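Local coordinates for protein possible hydrolase (Mycobacterium tuberculosis, PDB 6WYN) that hydrolyses carboxylic esters as a serine esterase, preferring short straight-chain alkyl esters, and is likely involved in ester and lipid metabolism, at residues Phe46-Leu49 with Ala50-Ala53; Ser183-Gln186 with Arg187-Glu190. All coordinates share one frame; numbering follows the deposited sequence.

Contact 1 (Phe46-Leu49 with Ala50-Ala53); sequences FALL and AENA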
loop_
_atom_site.group_PDB
_atom_site.type_symbol
_atom_site.label_atom_id
_atom_site.label_comp_id
_atom_site.label_asym_id
_atom_site.label_seq_id
_atom_site.Cartn_x
_atom_site.Cartn_y
_atom_site.Cartn_z
ATOM N N PHE A 46 15.289 -8.752 4.868
ATOM C CA PHE A 46 15.474 -7.792 5.988
ATOM C C PHE A 46 16.903 -7.194 5.991
ATOM O O PHE A 46 17.218 -6.423 6.894
ATOM C CB PHE A 46 15.083 -8.486 7.294
ATOM C CG PHE A 46 13.698 -9.078 7.248
ATOM C CD1 PHE A 46 12.608 -8.284 6.907
ATOM C CD2 PHE A 46 13.482 -10.420 7.548
ATOM C CE1 PHE A 46 11.340 -8.831 6.799
ATOM C CE2 PHE A 46 12.202 -10.955 7.515
ATOM C CZ PHE A 46 11.147 -10.158 7.146
ATOM N N ALA A 47 17.716 -7.441 4.983
ATOM C CA ALA A 47 19.139 -7.023 4.987
ATOM C C ALA A 47 19.284 -5.488 4.864
ATOM O O ALA A 47 20.344 -4.991 5.213
ATOM C CB ALA A 47 19.860 -7.720 3.863
ATOM N N LEU A 48 18.299 -4.740 4.356
ATOM C CA LEU A 48 18.454 -3.274 4.124
ATOM C C LEU A 48 17.754 -2.455 5.188
ATOM O O LEU A 48 17.575 -1.246 4.960
ATOM C CB LEU A 48 17.901 -2.938 2.745
ATOM C CG LEU A 48 18.614 -3.670 1.623
ATOM C CD1 LEU A 48 17.990 -3.325 0.287
ATOM C CD2 LEU A 48 20.117 -3.342 1.646
ATOM N N LEU A 49 17.359 -3.032 6.314
ATOM C CA LEU A 49 16.487 -2.264 7.243
ATOM C C LEU A 49 17.234 -1.044 7.836
ATOM O O LEU A 49 16.534 -0.081 8.227
ATOM C CB LEU A 49 15.907 -3.146 8.346
ATOM C CG LEU A 49 14.813 -4.131 7.913
ATOM C CD1 LEU A 49 14.343 -4.916 9.137
ATOM C CD2 LEU A 49 13.649 -3.409 7.242
ATOM N N ALA A 50 18.570 -1.080 7.943
ATOM C CA ALA A 50 19.366 0.051 8.468
ATOM C C ALA A 50 19.119 1.282 7.576
ATOM O O ALA A 50 19.019 2.382 8.147
ATOM C CB ALA A 50 20.829 -0.319 8.552
ATOM N N GLU A 51 18.971 1.080 6.263
ATOM C CA GLU A 51 18.658 2.139 5.274
ATOM C C GLU A 51 17.311 2.745 5.621
ATOM O O GLU A 51 17.191 3.992 5.604
ATOM C CB GLU A 51 18.684 1.608 3.842
ATOM C CG GLU A 51 20.034 1.082 3.368
ATOM C CD GLU A 51 20.052 0.599 1.916
ATOM O OE1 GLU A 51 21.119 0.132 1.468
ATOM O OE2 GLU A 51 19.025 0.722 1.205
ATOM N N ASN A 52 16.319 1.928 5.980
ATOM C CA ASN A 52 14.983 2.422 6.370
ATOM C C ASN A 52 15.070 3.203 7.675
ATOM O O ASN A 52 14.408 4.285 7.759
ATOM C CB ASN A 52 13.927 1.321 6.483
ATOM C CG ASN A 52 13.762 0.554 5.192
ATOM O OD1 ASN A 52 14.368 -0.506 5.052
ATOM N ND2 ASN A 52 13.032 1.104 4.227
ATOM N N ALA A 53 15.798 2.724 8.671
ATOM C CA ALA A 53 15.972 3.499 9.927
ATOM C C ALA A 53 16.615 4.885 9.627
ATOM O O ALA A 53 16.124 5.858 10.135
ATOM C CB ALA A 53 16.774 2.716 10.935
HETATM O O HOH W 1 20.316 -3.319 7.393
#
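Leu49 O receives the amide of Ala53 at 2.9 Å from Ala53 N, with an N-H...O angle of 162° and the donor in the carbonyl plane: a regular i to i+4 bond in the first turn of helix 49-55. The motif is a helix start entered from a type I beta turn, Phe46 to Leu49, with Leu48 at the N-cap position. Being a leucine, Leu48 has no polar side chain to offer the first turn, and its backbone carbonyl takes part instead: Glu51 N lies 3.0 Å from Leu48 O in a weak, bent hydrogen bond of 130°. One water bridges the entry, donating to Ala47 O and accepting from Ala50 N, the latter at 2.9 Å, which gives this early helix amide an acceptor.

Outside these bonds the side chains of Leu48 and Glu51 run alongside each other in one direction. In Glu51, CG stands beside the backbone N (chi1 -63°) and the chain is extended beyond it, carrying the carboxylate along the leucine until OE1 is 3.6 Å from Leu48 CD2. The carboxylate thus meets a methyl on this flank, while its other oxygen, OE2, forms a salt bridge with Arg232 of helix 227-237. Leu48 also touches Arg232 and Phe235, so that both side chains face the same neighbouring helix.

Leu49 turns to a different surface, where it is buried against Leu62, Val65 and Asp99. Ala53 packs on Val58, Leu62 and Val103 there, bringing the start of the helix against helix 99-105. Closer in, Asn52 CB lies 3.4 Å from Leu49 O.

Contact 2 (Ser183-Gln186 with Arg187-Glu190); sequences SALQ and RHAE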
loop_
_atom_site.group_PDB
_atom_site.type_symbol
_atom_site.label_atom_id
_atom_site.label_comp_id
_atom_site.label_asym_id
_atom_site.label_seq_id
_atom_site.Cartn_x
_atom_site.Cartn_y
_atom_site.Cartn_z
ATOM N N SER A 183 -13.621 8.072 -5.953
ATOM C CA SER A 183 -13.676 8.831 -7.233
ATOM C C SER A 183 -12.284 8.925 -7.864
ATOM O O SER A 183 -12.160 8.798 -9.096
ATOM C CB SER A 183 -14.307 10.191 -7.032
ATOM O OG SER A 183 -15.603 10.044 -6.471
ATOM N N ALA A 184 -11.244 9.174 -7.064
ATOM C CA ALA A 184 -9.888 9.412 -7.601
ATOM C C ALA A 184 -9.359 8.137 -8.256
ATOM O O ALA A 184 -8.777 8.192 -9.363
ATOM C CB ALA A 184 -8.990 9.897 -6.482
ATOM N N LEU A 185 -9.513 6.993 -7.612
ATOM C CA LEU A 185 -9.000 5.745 -8.234
ATOM C C LEU A 185 -9.874 5.390 -9.451
ATOM O O LEU A 185 -9.329 4.920 -10.417
ATOM C CB LEU A 185 -8.965 4.599 -7.209
ATOM C CG LEU A 185 -8.165 3.369 -7.665
ATOM C CD1 LEU A 185 -6.855 3.741 -8.311
ATOM C CD2 LEU A 185 -7.875 2.438 -6.488
ATOM N N GLN A 186 -11.178 5.596 -9.401
ATOM C CA GLN A 186 -12.061 5.384 -10.589
ATOM C C GLN A 186 -11.507 6.181 -11.779
ATOM O O GLN A 186 -11.369 5.630 -12.877
ATOM C CB GLN A 186 -13.493 5.801 -10.265
ATOM C CG GLN A 186 -14.508 5.426 -11.343
ATOM C CD GLN A 186 -15.915 5.565 -10.810
ATOM O OE1 GLN A 186 -16.277 6.551 -10.172
ATOM N NE2 GLN A 186 -16.724 4.559 -11.049
ATOM N N ARG A 187 -11.175 7.457 -11.589
ATOM C CA ARG A 187 -10.637 8.288 -12.709
ATOM C C ARG A 187 -9.323 7.645 -13.202
ATOM O O ARG A 187 -9.123 7.524 -14.445
ATOM C CB ARG A 187 -10.555 9.750 -12.209
ATOM C CG ARG A 187 -9.727 10.736 -13.031
ATOM C CD ARG A 187 -9.485 12.111 -12.349
ATOM N NE ARG A 187 -10.648 12.435 -11.550
ATOM C CZ ARG A 187 -10.687 12.605 -10.226
ATOM N NH1 ARG A 187 -9.593 12.626 -9.480
ATOM N NH2 ARG A 187 -11.858 12.812 -9.658
ATOM N N HIS A 188 -8.412 7.223 -12.320
ATOM C CA HIS A 188 -7.144 6.548 -12.749
ATOM C C HIS A 188 -7.415 5.248 -13.535
ATOM O O HIS A 188 -6.745 5.007 -14.554
ATOM C CB HIS A 188 -6.242 6.249 -11.546
ATOM C CG HIS A 188 -4.938 5.609 -11.892
ATOM N ND1 HIS A 188 -3.873 6.328 -12.414
ATOM C CD2 HIS A 188 -4.512 4.335 -11.778
ATOM C CE1 HIS A 188 -2.847 5.523 -12.626
ATOM N NE2 HIS A 188 -3.211 4.293 -12.238
ATOM N N ALA A 189 -8.353 4.430 -13.061
ATOM C CA ALA A 189 -8.742 3.158 -13.708
ATOM C C ALA A 189 -9.250 3.469 -15.128
ATOM O O ALA A 189 -8.773 2.806 -16.087
ATOM C CB ALA A 189 -9.761 2.426 -12.867
ATOM N N GLU A 190 -10.072 4.518 -15.285
ATOM C CA GLU A 190 -10.634 4.881 -16.617
ATOM C C GLU A 190 -9.509 5.356 -17.559
ATOM O O GLU A 190 -9.507 4.930 -18.691
ATOM C CB GLU A 190 -11.824 5.819 -16.444
ATOM C CG GLU A 190 -13.028 5.112 -15.836
ATOM C CD GLU A 190 -14.182 6.009 -15.399
ATOM O OE1 GLU A 190 -14.065 7.259 -15.503
ATOM O OE2 GLU A 190 -15.204 5.456 -14.936
HETATM O O HOH W 2 -7.075 10.402 -10.154
#
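The guanidinium of Arg187 has Ser183 O over one face, 4.1 Å above its plane and displaced from its centre, while Ala184 CA approaches obliquely, 3.7 Å from Arg187 NH1. These are i to i+4 and i to i+3 contacts within helix 182-200, in which the arginine folds back along its own helix toward the N-terminal end. CG leaves anti to the backbone N, and a bend at chi3 (-33°) brings the planar group over the preceding turn. There NH1 makes a salt bridge with Asp288 of helix 286-295, and Ser183 OG is hydrogen-bonded to Glu291 of that same helix. A water lies 2.9 Å from Ala184 O and accepts a weak hydrogen bond from Arg187 NH1.

The imidazole of His188, a residue involved in substrate selectivity, has Leu185 CD1 lying oblique to it; the two side chains slant across each other, with CD1 4.1 Å from His188 CB. The ring also meets that of Phe283, their planes at about 45°. Leu185 is buried, its side chain about 4 Å from that of Ser155, the probable nucleophile, which places this face of the helix next to the presumed active site.

Gln186 and Glu190 extend alongside each other in one direction, amide and carboxylate planes 29° apart, with Glu190 OE2 3.7 Å from Gln186 CG. Four consecutive i to i+4 backbone bonds run through the segment, from the amides of Arg187, His188, Ala189 and Glu190 to the carbonyls of Ser183 to Gln186. In the third of these, Ala189 N stands 2.9 Å from Leu185 O, almost in line with the carbonyl bond, and Ala189 CB lies 3.5 Å from the same oxygen.

In the fold
From the N terminus the chain first meets contact 1, where a beta turn leads into helix 49-55 ahead of the mixed sheet's first strand, 65-70. The chain then builds five of the sheet's eight strands and passes the likely nucleophile elbow before the sixth, 174-178, leads, past Asp179, into helix 182-200 and contact 2. Both contacts are local and close no long loop; they stand in series, neither nested nor crossed. The centres of contacts 1 and 2 are about 34 Å apart, on opposite sides of the chain's centre. Contact 1 joins the N-terminal region to helices 99-105 and 227-237, whereas 183-190 joins helix 182-200 to helix 286-295, close to the presumed active site.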